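Local coordinates for protein alpha-11 giardin (Giardia intestinalis, PDB 2II2) that binds calcium as an unusual annexin and probably associates with acidic phospholipid membranes and the parasite cytoskeleton, at residues N92-R95 with A96-V100; Y213-K216 with E217-R220; P133-S136 with A137-L141; I103-P106 with D107-L110. All coordinates share one frame; numbering follows the deposited sequence.

The four contacts show one task, starting a helix with a side-chain cap, solved in four settings. Contacts 1, 2 and 3 are partly buried, contact 1 lying nearest the centre of the chain and having no exposed residue among those that touch; contact 4 lies at the surface. Contacts 1, 2 and 3 touch one another, joining the beginnings of helices 94-102, 216-230 and 137-147, whereas contact 4 follows contact 1 in the chain and starts helix 106-120. Aspartate caps the helices of contacts 1 and 2, serine that of contact 3 and threonine that of contact 4. CH-pi contacts to a ring mark contacts 1 and 3; bridging waters enter contacts 2 and 4.

Contact 1: residues N92-R95 with A96-V100; sequences NDFR and AIHDV
Phe94 and His98 make the tight part of this helical turn. The imidazole is swung back over the preceding turn, its CG anti to the carbonyl carbon, and there Phe94 O sits over one ring face, displaced toward the rim and 3.0 Å from His98 CG. The same oxygen accepts from His98 N at 2.8 Å, the donor tilted 25° from the carbonyl plane. Phe94 CB adds a CH-pi contact, 4.2 Å from the centroid of the His98 ring. The two rings themselves scarcely overlap: their planes, 26° apart, are slid past each other. His98 NE2 is bound beyond the turn, by Ala138 O.

This turn opens helix 94-102 of the all-helical annexin fold, with helices 76-89, 137-147 and 249-263 packed against it. Deeper in, Asp99 N bonds to Arg95 O at 3.0 Å, while the buried Asp99 carboxylate pairs with Arg258 through OD2 and with Arg220 through OD1. Ile97 packs inward on Ala87 and Cys142; among the side chains here, Ile97 CD1 meets Phe94 CD2 and Asn92 CB only at 4.3 Å.

Bonding is slacker at the partly exposed start. Asp93 is the N-cap residue; with CG anti to the backbone N (chi1 178°) its carboxylate folds over the helix end, yet the bond from Ala96 N to Asp93 OD1 is weak, at 3.2 Å. Its backbone does better, Ile97 N reaching Asp93 O at 3.1 Å, and Asp93 OD2 rests 3.6 Å from Ala96 CB. The Asn92 amide turns to Gln131 O.

Contact 2: residues Y213-K216 with E217-R220; sequences YADK and ENAR
Once the chain leaves its helical course at Tyr213, the backbone winds up again through two i to i+4 bonds, Ala219 N to Asp215 O at 3.1 Å and Arg220 N to Lys216 O at 2.9 Å. Asp215 is the N-cap of helix 216-230. Its CG stands anti to the backbone N (chi1 179°), which brings OD2 over the first turn, where its anti lone pair accepts from Asn218 N at 3.0 Å. The other oxygen, OD1, receives a weak bond from a water that in turn accepts from Glu217 N at 3.1 Å, so that a water joins the capping side chain to a second amide of the first turn.

On the inner side Tyr213 CB packs 3.8 Å from Ala219 CB, and its ring comes up to the asparagine, with Tyr213 CD2 3.7 Å from Asn218 CB. Ring and amide planes are steeply inclined, 75° apart. The phenol hydroxyl bonds to His175 ND1. In the conformer described, one of two, Asn218 OD1 accepts from Ala138 N of the neighbouring helix, and ND2 gives a weak bond to a second water held by Asp215 N.

Two acidic groups share one helix start, Asp215 OD2 lying 4.6 Å from Glu217 OE1. Amide donors probably offset the repulsion: Asp215 faces its own helix end, while Glu217 OE2 takes weak bonds from Phe94 N and Arg95 N at the start of helix 94-102, so both carboxylates are likely to be ionised.

Contact 3: residues P133-S136 with A137-L141; sequences PLTS and AASYL
Pro133 reaches Ser139 through its backbone: Pro133 O lies 3.1 Å from Ser139 CB, in the loop that leads to the N-cap of helix 137-147, one of the helices of the annexin fold. Leu134 then meets Tyr140, the two side chains crossing at about a right angle. The CD2 branch comes closest, standing over a face of the ring, with Leu134 CD2 3.9 Å from the Tyr140 centroid and 16° off its normal, and Leu134 CB lies near the phenol end. Tyr140 itself packs against Glu176 and Val179 of helix 175-184.

At Thr135 the contact becomes polar. Thr135 N donates to Ser139 OG at 2.9 Å, while its carbonyl oxygen approaches the tyrosine at the edge, in the ring plane, with Thr135 O 3.7 Å from Tyr140 CE1.

Ser136 is the N-cap residue. Its OG is tucked between the backbone N and the carbonyl carbon (chi1 58°), a position from which it accepts from Ser139 N at 3.0 Å. Ser139 thus answers the loop twice, by its amide and by its hydroxyl, and the hydroxyl relays hydrogen bonding from Thr135 N to the carbonyl of Ser136. That carbonyl serves two donors in different ways: Tyr140 N arrives nearly along the C=O axis at 3.0 Å, whereas Ser139 OG comes in bent, 2.7 Å from Ser136 O with a C=O...donor angle of 124°.

Contact 4: residues I103-P106 with D107-L110; sequences IATP and DERL
Glu108 OE1 is shared between Thr105 N, which donates to it at 2.9 Å, and a water that links it to Ile103 O, so that a single carboxylate oxygen ties the helix start to two residues of the loop. The amide meets OE1 on its anti side, 28° out of the carboxylate plane. The water lies 2.9 Å from Glu108 OE1 and 2.8 Å from Ile103 O, which also bonds to Arg80 NH1.

In return, Thr105 OG1 accepts from Glu108 N at 3.0 Å. This reciprocal pair is a capping box, with Thr105 as N-cap of helix 106-120. Placing OG1 between the threonine's backbone N and carbonyl carbon (chi1 62°) turns it to the helix end, and there it also touches the glutamate chain, Thr105 OG1 lying 3.3 Å from Glu108 CG. Pro106 follows in the first turn, where its lack of an N-H costs no helical bond.

The solvent side is bridged as well. A second water donates to Pro106 O at 2.7 Å and accepts from Arg109 NE at 3.0 Å, in the plane of the guanidinium. A bend at chi3 (76°) turns that group, whose outer nitrogens bind Ala145 O, Glu148 O and Asn149 OD1.

Two donors on Glu108 OE1, with Arg80 as a distant, weak ion partner of OE2, would be expected to hold the carboxylate ionised; the capping box would then set a negative charge at the positive end of the helix dipole.

Contact 1: residues N92-R95 with A96-V100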
loop_
_atom_site.group_PDB
_atom_site.type_symbol
_atom_site.label_atom_id
_atom_site.label_comp_id
_atom_site.label_asym_id
_atom_site.label_seq_id
_atom_site.Cartn_x
_atom_site.Cartn_y
_atom_site.Cartn_z
ATOM N N ASN A 92 3.374 14.722 7.097
ATOM C CA ASN A 92 3.679 13.399 6.557
ATOM C C ASN A 92 2.562 12.403 6.813
ATOM O O ASN A 92 2.136 12.205 7.953
ATOM C CB ASN A 92 4.979 12.847 7.107
ATOM C CG ASN A 92 6.185 13.609 6.606
ATOM O OD1 ASN A 92 6.192 14.139 5.490
ATOM N ND2 ASN A 92 7.226 13.657 7.424
ATOM N N ASP A 93 2.092 11.782 5.735
ATOM C CA ASP A 93 1.107 10.702 5.837
ATOM C C ASP A 93 1.907 9.406 5.886
ATOM O O ASP A 93 2.308 8.823 4.841
ATOM C CB ASP A 93 0.191 10.704 4.615
ATOM C CG ASP A 93 -0.831 9.580 4.630
ATOM O OD1 ASP A 93 -0.728 8.711 5.515
ATOM O OD2 ASP A 93 -1.719 9.552 3.761
ATOM N N PHE A 94 2.227 8.969 7.105
ATOM C CA PHE A 94 3.001 7.758 7.249
ATOM C C PHE A 94 2.285 6.541 6.682
ATOM O O PHE A 94 2.951 5.593 6.241
ATOM C CB PHE A 94 3.376 7.503 8.711
ATOM C CG PHE A 94 4.486 8.376 9.198
ATOM C CD1 PHE A 94 4.260 9.268 10.227
ATOM C CD2 PHE A 94 5.756 8.315 8.636
ATOM C CE1 PHE A 94 5.295 10.086 10.719
ATOM C CE2 PHE A 94 6.797 9.138 9.114
ATOM C CZ PHE A 94 6.559 10.015 10.154
ATOM N N ARG A 95 0.955 6.518 6.721
ATOM C CA ARG A 95 0.272 5.333 6.192
ATOM C C ARG A 95 0.668 5.125 4.718
ATOM O O ARG A 95 0.960 4.010 4.297
ATOM C CB ARG A 95 -1.240 5.451 6.311
ATOM C CG ARG A 95 -1.753 5.434 7.726
ATOM C CD ARG A 95 -3.270 5.369 7.725
ATOM N NE ARG A 95 -3.803 5.163 9.063
ATOM C CZ ARG A 95 -3.941 6.117 9.983
ATOM N NH1 ARG A 95 -3.618 7.378 9.710
ATOM N NH2 ARG A 95 -4.428 5.822 11.187
ATOM N N ALA A 96 0.668 6.225 3.962
ATOM C CA ALA A 96 0.959 6.166 2.532
ATOM C C ALA A 96 2.443 5.862 2.279
ATOM O O ALA A 96 2.794 5.067 1.395
ATOM C CB ALA A 96 0.564 7.457 1.839
ATOM N N ILE A 97 3.341 6.503 3.042
ATOM C CA ILE A 97 4.771 6.212 2.871
ATOM C C ILE A 97 5.057 4.743 3.187
ATOM O O ILE A 97 5.774 4.063 2.449
ATOM C CB ILE A 97 5.654 7.142 3.758
ATOM C CG1 ILE A 97 5.382 8.624 3.436
ATOM C CG2 ILE A 97 7.113 6.797 3.542
ATOM C CD1 ILE A 97 5.887 9.591 4.510
ATOM N N HIS A 98 4.483 4.256 4.277
ATOM C CA HIS A 98 4.669 2.879 4.675
ATOM C C HIS A 98 4.198 1.909 3.609
ATOM O O HIS A 98 4.872 0.924 3.292
ATOM C CB HIS A 98 3.925 2.594 5.980
ATOM C CG HIS A 98 4.565 3.201 7.177
ATOM N ND1 HIS A 98 3.904 3.301 8.377
ATOM C CD2 HIS A 98 5.786 3.757 7.362
ATOM C CE1 HIS A 98 4.694 3.895 9.253
ATOM N NE2 HIS A 98 5.854 4.157 8.669
ATOM N N ASP A 99 3.017 2.166 3.054
ATOM C CA ASP A 99 2.500 1.275 2.002
ATOM C C ASP A 99 3.545 1.120 0.883
ATOM O O ASP A 99 3.815 0.022 0.359
ATOM C CB ASP A 99 1.194 1.816 1.396
ATOM C CG ASP A 99 0.015 1.750 2.346
ATOM O OD1 ASP A 99 0.123 1.103 3.398
ATOM O OD2 ASP A 99 -1.051 2.350 2.062
ATOM N N VAL A 100 4.129 2.241 0.490
ATOM C CA VAL A 100 5.091 2.257 -0.583
ATOM C C VAL A 100 6.413 1.585 -0.253
ATOM O O VAL A 100 6.904 0.825 -1.077
ATOM C CB VAL A 100 5.339 3.685 -1.096
ATOM C CG1 VAL A 100 6.540 3.742 -2.038
ATOM C CG2 VAL A 100 4.085 4.198 -1.784
#

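Contact 2: residues Y213-K216 with E217-R220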
loop_
_atom_site.group_PDB
_atom_site.type_symbol
_atom_site.label_atom_id
_atom_site.label_comp_id
_atom_site.label_asym_id
_atom_site.label_seq_id
_atom_site.Cartn_x
_atom_site.Cartn_y
_atom_site.Cartn_z
ATOM N N TYR A 213 1.066 0.038 20.792
ATOM C CA TYR A 213 1.184 1.307 20.064
ATOM C C TYR A 213 -0.164 1.945 19.887
ATOM O O TYR A 213 -0.953 1.546 19.039
ATOM C CB TYR A 213 1.854 1.104 18.702
ATOM C CG TYR A 213 3.326 0.871 18.844
ATOM C CD1 TYR A 213 3.831 -0.406 19.021
ATOM C CD2 TYR A 213 4.224 1.937 18.827
ATOM C CE1 TYR A 213 5.187 -0.602 19.175
ATOM C CE2 TYR A 213 5.566 1.743 18.978
ATOM C CZ TYR A 213 6.053 0.466 19.147
ATOM O OH TYR A 213 7.418 0.223 19.282
ATOM N N ALA A 214 -0.452 2.921 20.742
ATOM C CA ALA A 214 -1.742 3.611 20.721
ATOM C C ALA A 214 -1.902 4.512 19.494
ATOM O O ALA A 214 -3.032 4.761 19.044
ATOM C CB ALA A 214 -1.971 4.412 21.995
ATOM N N ASP A 215 -0.795 5.022 18.970
ATOM C CA ASP A 215 -0.820 5.797 17.725
ATOM C C ASP A 215 -1.046 4.821 16.572
ATOM O O ASP A 215 -0.289 3.885 16.387
ATOM C CB ASP A 215 0.484 6.571 17.543
ATOM C CG ASP A 215 0.513 7.354 16.260
ATOM O OD1 ASP A 215 0.141 8.531 16.266
ATOM O OD2 ASP A 215 0.925 6.789 15.242
ATOM N N LYS A 216 -2.111 5.057 15.821
ATOM C CA LYS A 216 -2.568 4.129 14.814
ATOM C C LYS A 216 -1.591 3.969 13.650
ATOM O O LYS A 216 -1.430 2.865 13.118
ATOM C CB LYS A 216 -3.933 4.579 14.302
ATOM C CG LYS A 216 -5.063 4.508 15.327
ATOM C CD LYS A 216 -6.373 4.974 14.715
ATOM C CE LYS A 216 -7.587 4.685 15.612
ATOM N NZ LYS A 216 -7.786 5.698 16.686
ATOM N N GLU A 217 -0.924 5.051 13.262
ATOM C CA GLU A 217 0.055 5.008 12.201
ATOM C C GLU A 217 1.200 4.131 12.594
ATOM O O GLU A 217 1.686 3.347 11.771
ATOM C CB GLU A 217 0.594 6.400 11.880
ATOM C CG GLU A 217 -0.288 7.168 10.961
ATOM C CD GLU A 217 0.340 8.446 10.484
ATOM O OE1 GLU A 217 0.904 9.183 11.319
ATOM O OE2 GLU A 217 0.264 8.703 9.268
ATOM N N ASN A 218 1.672 4.280 13.836
ATOM C CA ASN A 218 2.757 3.450 14.357
ATOM C C ASN A 218 2.368 1.968 14.322
ATOM O O ASN A 218 3.086 1.135 13.761
ATOM C CB ASN A 218 3.136 3.812 15.809
ATOM C CG ASN A 218 4.055 5.050 15.928
ATOM O OD1 ASN A 218 4.826 5.377 15.027
ATOM N ND2 ASN A 218 3.978 5.722 17.076
ATOM N N ALA A 219 1.232 1.640 14.937
ATOM C CA ALA A 219 0.803 0.238 15.043
ATOM C C ALA A 219 0.640 -0.383 13.665
ATOM O O ALA A 219 1.083 -1.491 13.403
ATOM C CB ALA A 219 -0.500 0.126 15.838
ATOM N N ARG A 220 -0.027 0.360 12.790
ATOM C CA ARG A 220 -0.290 -0.131 11.453
ATOM C C ARG A 220 1.007 -0.388 10.693
ATOM O O ARG A 220 1.167 -1.423 10.018
ATOM C CB ARG A 220 -1.145 0.879 10.692
ATOM C CG ARG A 220 -1.443 0.550 9.234
ATOM C CD ARG A 220 -2.088 1.749 8.613
ATOM N NE ARG A 220 -2.481 1.612 7.212
ATOM C CZ ARG A 220 -1.641 1.741 6.185
ATOM N NH1 ARG A 220 -0.335 2.016 6.374
ATOM N NH2 ARG A 220 -2.079 1.604 4.942
HETATM O O HOH W 1 2.206 4.816 19.783
HETATM O O HOH W 2 -1.598 8.032 13.833
#

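Contact 3: residues P133-S136 with A137-L141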
loop_
_atom_site.group_PDB
_atom_site.type_symbol
_atom_site.label_atom_id
_atom_site.label_comp_id
_atom_site.label_asym_id
_atom_site.label_seq_id
_atom_site.Cartn_x
_atom_site.Cartn_y
_atom_site.Cartn_z
ATOM N N PRO A 133 11.984 13.454 10.886
ATOM C CA PRO A 133 12.800 13.286 12.098
ATOM C C PRO A 133 12.640 11.875 12.637
ATOM O O PRO A 133 11.562 11.267 12.510
ATOM C CB PRO A 133 12.197 14.299 13.071
ATOM C CG PRO A 133 11.611 15.343 12.177
ATOM C CD PRO A 133 11.043 14.572 11.022
ATOM N N LEU A 134 13.727 11.366 13.214
ATOM C CA LEU A 134 13.728 10.020 13.793
ATOM C C LEU A 134 13.284 10.014 15.229
ATOM O O LEU A 134 14.068 10.315 16.140
ATOM C CB LEU A 134 15.087 9.346 13.652
ATOM C CG LEU A 134 15.382 8.858 12.233
ATOM C CD1 LEU A 134 16.846 8.433 12.062
ATOM C CD2 LEU A 134 14.458 7.709 11.824
ATOM N N THR A 135 12.013 9.702 15.440
ATOM C CA THR A 135 11.443 9.734 16.778
ATOM C C THR A 135 10.659 8.423 16.981
ATOM O O THR A 135 11.031 7.540 17.765
ATOM C CB THR A 135 10.557 10.999 16.965
ATOM O OG1 THR A 135 9.557 11.056 15.930
ATOM C CG2 THR A 135 11.414 12.295 16.911
ATOM N N SER A 136 9.636 8.253 16.175
ATOM C CA SER A 136 8.662 7.210 16.368
ATOM C C SER A 136 9.028 5.930 15.633
ATOM O O SER A 136 9.875 5.949 14.729
ATOM C CB SER A 136 7.356 7.715 15.790
ATOM O OG SER A 136 7.530 8.043 14.427
ATOM N N ALA A 137 8.335 4.837 15.966
ATOM C CA ALA A 137 8.443 3.626 15.147
ATOM C C ALA A 137 8.130 3.950 13.689
ATOM O O ALA A 137 8.819 3.475 12.796
ATOM C CB ALA A 137 7.503 2.557 15.678
ATOM N N ALA A 138 7.102 4.776 13.467
ATOM C CA ALA A 138 6.720 5.128 12.096
ATOM C C ALA A 138 7.865 5.759 11.314
ATOM O O ALA A 138 8.100 5.414 10.156
ATOM C CB ALA A 138 5.528 6.054 12.091
ATOM N N SER A 139 8.585 6.662 11.972
ATOM C CA SER A 139 9.732 7.303 11.328
ATOM C C SER A 139 10.893 6.354 11.062
ATOM O O SER A 139 11.473 6.369 9.963
ATOM C CB SER A 139 10.190 8.522 12.109
ATOM O OG SER A 139 10.664 8.199 13.411
ATOM N N TYR A 140 11.226 5.526 12.051
ATOM C CA TYR A 140 12.249 4.526 11.851
ATOM C C TYR A 140 11.896 3.567 10.728
ATOM O O TYR A 140 12.769 3.157 9.970
ATOM C CB TYR A 140 12.582 3.740 13.130
ATOM C CG TYR A 140 13.510 4.505 14.017
ATOM C CD1 TYR A 140 13.031 5.234 15.098
ATOM C CD2 TYR A 140 14.870 4.530 13.756
ATOM C CE1 TYR A 140 13.886 5.979 15.909
ATOM C CE2 TYR A 140 15.746 5.279 14.568
ATOM C CZ TYR A 140 15.233 5.990 15.638
ATOM O OH TYR A 140 16.088 6.731 16.425
ATOM N N LEU A 141 10.625 3.181 10.590
ATOM C CA LEU A 141 10.229 2.283 9.496
ATOM C C LEU A 141 10.569 2.911 8.159
ATOM O O LEU A 141 11.051 2.216 7.262
ATOM C CB LEU A 141 8.740 1.986 9.574
ATOM C CG LEU A 141 8.342 0.950 10.625
ATOM C CD1 LEU A 141 6.864 1.095 10.996
ATOM C CD2 LEU A 141 8.652 -0.457 10.096
#

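Contact 4: residues I103-P106 with D107-L110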
loop_
_atom_site.group_PDB
_atom_site.type_symbol
_atom_site.label_atom_id
_atom_site.label_comp_id
_atom_site.label_asym_id
_atom_site.label_seq_id
_atom_site.Cartn_x
_atom_site.Cartn_y
_atom_site.Cartn_z
ATOM N N ILE A 103 6.051 -2.413 1.551
ATOM C CA ILE A 103 5.562 -3.480 0.696
ATOM C C ILE A 103 6.327 -3.425 -0.618
ATOM O O ILE A 103 5.820 -2.978 -1.658
ATOM C CB ILE A 103 4.029 -3.416 0.511
ATOM C CG1 ILE A 103 3.349 -3.301 1.895
ATOM C CG2 ILE A 103 3.542 -4.661 -0.200
ATOM C CD1 ILE A 103 1.850 -3.212 1.807
ATOM N N ALA A 104 7.583 -3.870 -0.543
ATOM C CA ALA A 104 8.522 -3.636 -1.639
ATOM C C ALA A 104 9.692 -4.575 -1.533
ATOM O O ALA A 104 10.290 -4.705 -0.460
ATOM C CB ALA A 104 9.026 -2.200 -1.622
ATOM N N THR A 105 9.998 -5.235 -2.644
ATOM C CA THR A 105 11.202 -6.036 -2.746
ATOM C C THR A 105 12.431 -5.115 -2.820
ATOM O O THR A 105 12.294 -3.919 -3.087
ATOM C CB THR A 105 11.190 -6.862 -4.033
ATOM O OG1 THR A 105 11.177 -5.957 -5.140
ATOM C CG2 THR A 105 9.973 -7.787 -4.117
ATOM N N PRO A 106 13.637 -5.653 -2.590
ATOM C CA PRO A 106 14.805 -4.791 -2.817
ATOM C C PRO A 106 14.852 -4.152 -4.203
ATOM O O PRO A 106 15.246 -2.999 -4.327
ATOM C CB PRO A 106 15.984 -5.746 -2.624
ATOM C CG PRO A 106 15.457 -6.810 -1.691
ATOM C CD PRO A 106 14.023 -6.994 -2.110
ATOM N N ASP A 107 14.460 -4.887 -5.238
ATOM C CA ASP A 107 14.474 -4.320 -6.590
ATOM C C ASP A 107 13.430 -3.221 -6.750
ATOM O O ASP A 107 13.680 -2.233 -7.432
ATOM C CB ASP A 107 14.294 -5.369 -7.684
ATOM C CG ASP A 107 14.631 -4.812 -9.063
ATOM O OD1 ASP A 107 15.785 -4.362 -9.250
ATOM O OD2 ASP A 107 13.730 -4.773 -9.932
ATOM N N GLU A 108 12.244 -3.387 -6.139
ATOM C CA GLU A 108 11.222 -2.347 -6.207
ATOM C C GLU A 108 11.715 -1.111 -5.483
ATOM O O GLU A 108 11.464 0.006 -5.902
ATOM C CB GLU A 108 9.896 -2.812 -5.613
ATOM C CG GLU A 108 9.148 -3.773 -6.535
ATOM C CD GLU A 108 7.970 -4.483 -5.873
ATOM O OE1 GLU A 108 7.944 -4.647 -4.641
ATOM O OE2 GLU A 108 7.076 -4.944 -6.613
ATOM N N ARG A 109 12.426 -1.324 -4.379
ATOM C CA ARG A 109 13.011 -0.223 -3.631
ATOM C C ARG A 109 14.036 0.536 -4.477
ATOM O O ARG A 109 14.049 1.755 -4.487
ATOM C CB ARG A 109 13.657 -0.764 -2.350
ATOM C CG ARG A 109 14.588 0.176 -1.616
ATOM C CD ARG A 109 15.073 -0.404 -0.305
ATOM N NE ARG A 109 16.097 -1.431 -0.497
ATOM C CZ ARG A 109 16.701 -2.070 0.502
ATOM N NH1 ARG A 109 16.390 -1.778 1.776
ATOM N NH2 ARG A 109 17.628 -2.992 0.223
ATOM N N LEU A 110 14.915 -0.196 -5.151
ATOM C CA LEU A 110 15.902 0.425 -6.025
ATOM C C LEU A 110 15.258 1.196 -7.189
ATOM O O LEU A 110 15.629 2.341 -7.476
ATOM C CB LEU A 110 16.864 -0.639 -6.552
ATOM C CG LEU A 110 17.912 -0.117 -7.535
ATOM C CD1 LEU A 110 18.859 0.899 -6.904
ATOM C CD2 LEU A 110 18.638 -1.277 -8.157
HETATM O O HOH W 3 5.211 -4.600 -3.819
HETATM O O HOH W 4 17.415 -2.134 -3.074
#